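Local structure of Rho GTPase-activating protein 15 (3BYI) at residues Pro36-Gln41 with Thr93-Met98. The protein activates the GTPase activity of Rho-type G proteins, including RAC1, through its RhoGAP domain, converting them to the inactive GDP-bound state. Sequence-based numbering, arbitrary orientation.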
loop_
_atom_site.group_PDB
_atom_site.type_symbol
_atom_site.label_atom_id
_atom_site.label_comp_id
_atom_site.label_asym_id
_atom_site.label_seq_id
_atom_site.Cartn_x
_atom_site.Cartn_y
_atom_site.Cartn_z
ATOM N N PRO A 36 5.702 -4.753 7.283
ATOM C CA PRO A 36 4.771 -4.882 8.392
ATOM C C PRO A 36 3.904 -6.137 8.344
ATOM O O PRO A 36 3.350 -6.495 7.312
ATOM C CB PRO A 36 3.886 -3.636 8.265
ATOM C CG PRO A 36 4.686 -2.675 7.477
ATOM C CD PRO A 36 5.499 -3.501 6.536
ATOM N N TRP A 37 3.785 -6.787 9.482
ATOM C CA TRP A 37 2.896 -7.938 9.639
ATOM C C TRP A 37 1.488 -7.683 9.112
ATOM O O TRP A 37 0.899 -8.576 8.531
ATOM C CB TRP A 37 2.800 -8.375 11.106
ATOM C CG TRP A 37 3.957 -9.163 11.465
ATOM C CD1 TRP A 37 4.997 -8.790 12.256
ATOM C CD2 TRP A 37 4.259 -10.457 10.980
ATOM N NE1 TRP A 37 5.926 -9.782 12.301
ATOM C CE2 TRP A 37 5.494 -10.828 11.535
ATOM C CE3 TRP A 37 3.597 -11.348 10.133
ATOM C CZ2 TRP A 37 6.074 -12.078 11.301
ATOM C CZ3 TRP A 37 4.170 -12.564 9.873
ATOM C CH2 TRP A 37 5.404 -12.926 10.452
ATOM N N PHE A 38 0.937 -6.491 9.349
ATOM C CA PHE A 38 -0.438 -6.221 8.934
ATOM C C PHE A 38 -0.571 -6.260 7.404
ATOM O O PHE A 38 -1.573 -6.719 6.882
ATOM C CB PHE A 38 -0.951 -4.883 9.453
ATOM C CG PHE A 38 -2.381 -4.573 9.009
ATOM C CD1 PHE A 38 -3.446 -5.335 9.465
ATOM C CD2 PHE A 38 -2.652 -3.522 8.143
ATOM C CE1 PHE A 38 -4.770 -5.014 9.099
ATOM C CE2 PHE A 38 -3.934 -3.243 7.764
ATOM C CZ PHE A 38 -4.996 -3.977 8.252
ATOM N N VAL A 39 0.462 -5.766 6.712
ATOM C CA VAL A 39 0.513 -5.807 5.275
ATOM C C VAL A 39 0.539 -7.274 4.764
ATOM O O VAL A 39 -0.137 -7.631 3.807
ATOM C CB VAL A 39 1.729 -4.995 4.723
ATOM C CG1 VAL A 39 1.934 -5.243 3.187
ATOM C CG2 VAL A 39 1.573 -3.488 5.044
ATOM N N LYS A 40 1.330 -8.120 5.411
ATOM C CA LYS A 40 1.413 -9.501 4.996
ATOM C C LYS A 40 0.122 -10.270 5.333
ATOM O O LYS A 40 -0.298 -11.155 4.585
ATOM C CB LYS A 40 2.654 -10.147 5.571
ATOM C CG LYS A 40 3.953 -9.550 5.039
ATOM C CD LYS A 40 5.216 -10.347 5.509
ATOM C CE LYS A 40 5.488 -10.235 6.971
ATOM N NZ LYS A 40 6.801 -10.883 7.363
ATOM N N GLN A 41 -0.513 -9.940 6.452
ATOM C CA GLN A 41 -1.801 -10.543 6.795
ATOM C C GLN A 41 -2.891 -10.235 5.775
ATOM O O GLN A 41 -3.715 -11.093 5.470
ATOM C CB GLN A 41 -2.329 -10.009 8.104
ATOM C CG GLN A 41 -2.023 -10.840 9.242
ATOM C CD GLN A 41 -2.891 -10.510 10.412
ATOM O OE1 GLN A 41 -2.744 -9.451 11.014
ATOM N NE2 GLN A 41 -3.809 -11.430 10.752
ATOM N N THR A 93 -9.028 -5.189 1.798
ATOM C CA THR A 93 -8.347 -4.353 0.827
ATOM C C THR A 93 -8.404 -2.896 1.246
ATOM O O THR A 93 -7.423 -2.204 1.122
ATOM C CB THR A 93 -8.939 -4.441 -0.571
ATOM O OG1 THR A 93 -10.292 -4.009 -0.501
ATOM C CG2 THR A 93 -8.816 -5.870 -1.173
ATOM N N GLY A 94 -9.571 -2.440 1.722
ATOM C CA GLY A 94 -9.735 -1.073 2.206
ATOM C C GLY A 94 -8.838 -0.717 3.377
ATOM O O GLY A 94 -8.299 0.367 3.439
ATOM N N ALA A 95 -8.655 -1.655 4.285
ATOM C CA ALA A 95 -7.822 -1.447 5.457
ATOM C C ALA A 95 -6.354 -1.431 5.063
ATOM O O ALA A 95 -5.581 -0.620 5.571
ATOM C CB ALA A 95 -8.132 -2.545 6.553
ATOM N N LEU A 96 -5.962 -2.286 4.125
ATOM C CA LEU A 96 -4.594 -2.255 3.590
ATOM C C LEU A 96 -4.301 -0.895 2.970
ATOM O O LEU A 96 -3.308 -0.265 3.309
ATOM C CB LEU A 96 -4.371 -3.335 2.530
ATOM C CG LEU A 96 -2.904 -3.565 2.141
ATOM C CD1 LEU A 96 -2.092 -3.789 3.422
ATOM C CD2 LEU A 96 -2.737 -4.790 1.130
ATOM N N LYS A 97 -5.195 -0.417 2.108
ATOM C CA LYS A 97 -4.990 0.864 1.454
ATOM C C LYS A 97 -4.959 2.014 2.441
ATOM O O LYS A 97 -4.171 2.942 2.288
ATOM C CB LYS A 97 -6.073 1.116 0.400
ATOM C CG LYS A 97 -5.951 0.242 -0.865
ATOM C CD LYS A 97 -6.995 0.643 -1.900
ATOM C CE LYS A 97 -8.435 0.379 -1.447
ATOM N NZ LYS A 97 -9.374 0.740 -2.518
ATOM N N MET A 98 -5.841 1.953 3.432
ATOM C CA MET A 98 -5.889 2.950 4.511
ATOM C C MET A 98 -4.571 3.004 5.291
ATOM O O MET A 98 -4.151 4.083 5.707
ATOM C CB MET A 98 -7.048 2.652 5.491
ATOM C CG MET A 98 -7.157 3.651 6.611
ATOM S SD MET A 98 -8.566 3.456 7.716
ATOM C CE MET A 98 -9.846 4.152 6.645
#
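Phe38 and Ala95 meet where two helices of the RhoGAP domain run roughly antiparallel (151° between local directions), and their contact is a worked example of two helices meeting mainly through apolar groups. The ring of Phe38 reaches across with its outer edge: CZ lies 3.8 Å from Ala95 CB, while CE2 comes to 3.8 Å from Ala95 O, an oxygen that sits at the ring edge and in its plane. With CG turned anti to the backbone N (chi1 179°), the ring extends from helix 37-49 to the backbone of its neighbour. Leu96 answers in the reverse direction. Its CD1 methyl settles on the main chain of Val39, 3.8 Å from CA, and also touches Val39 CG2 at 4.0 Å, the two side chains crossing at about a right angle. Each helix thus sends one long side chain onto the other, which suits a separation of 10.1 Å between the local axes.

Farther out, Leu69 and Val73 of helix 63-74 and the ring of Phe20 pack against Phe38, and Leu69 also touches Ala95. Phe99 and Phe100, farther along helix 89-102, also touch Val39. No hydrogen bond joins the two segments; all four touching residues are buried, so the attachment rests on dispersion and on apolar surface withdrawn from water, with at most a slight electrostatic gain where the weakly positive C-H edge of the ring faces a carbonyl oxygen.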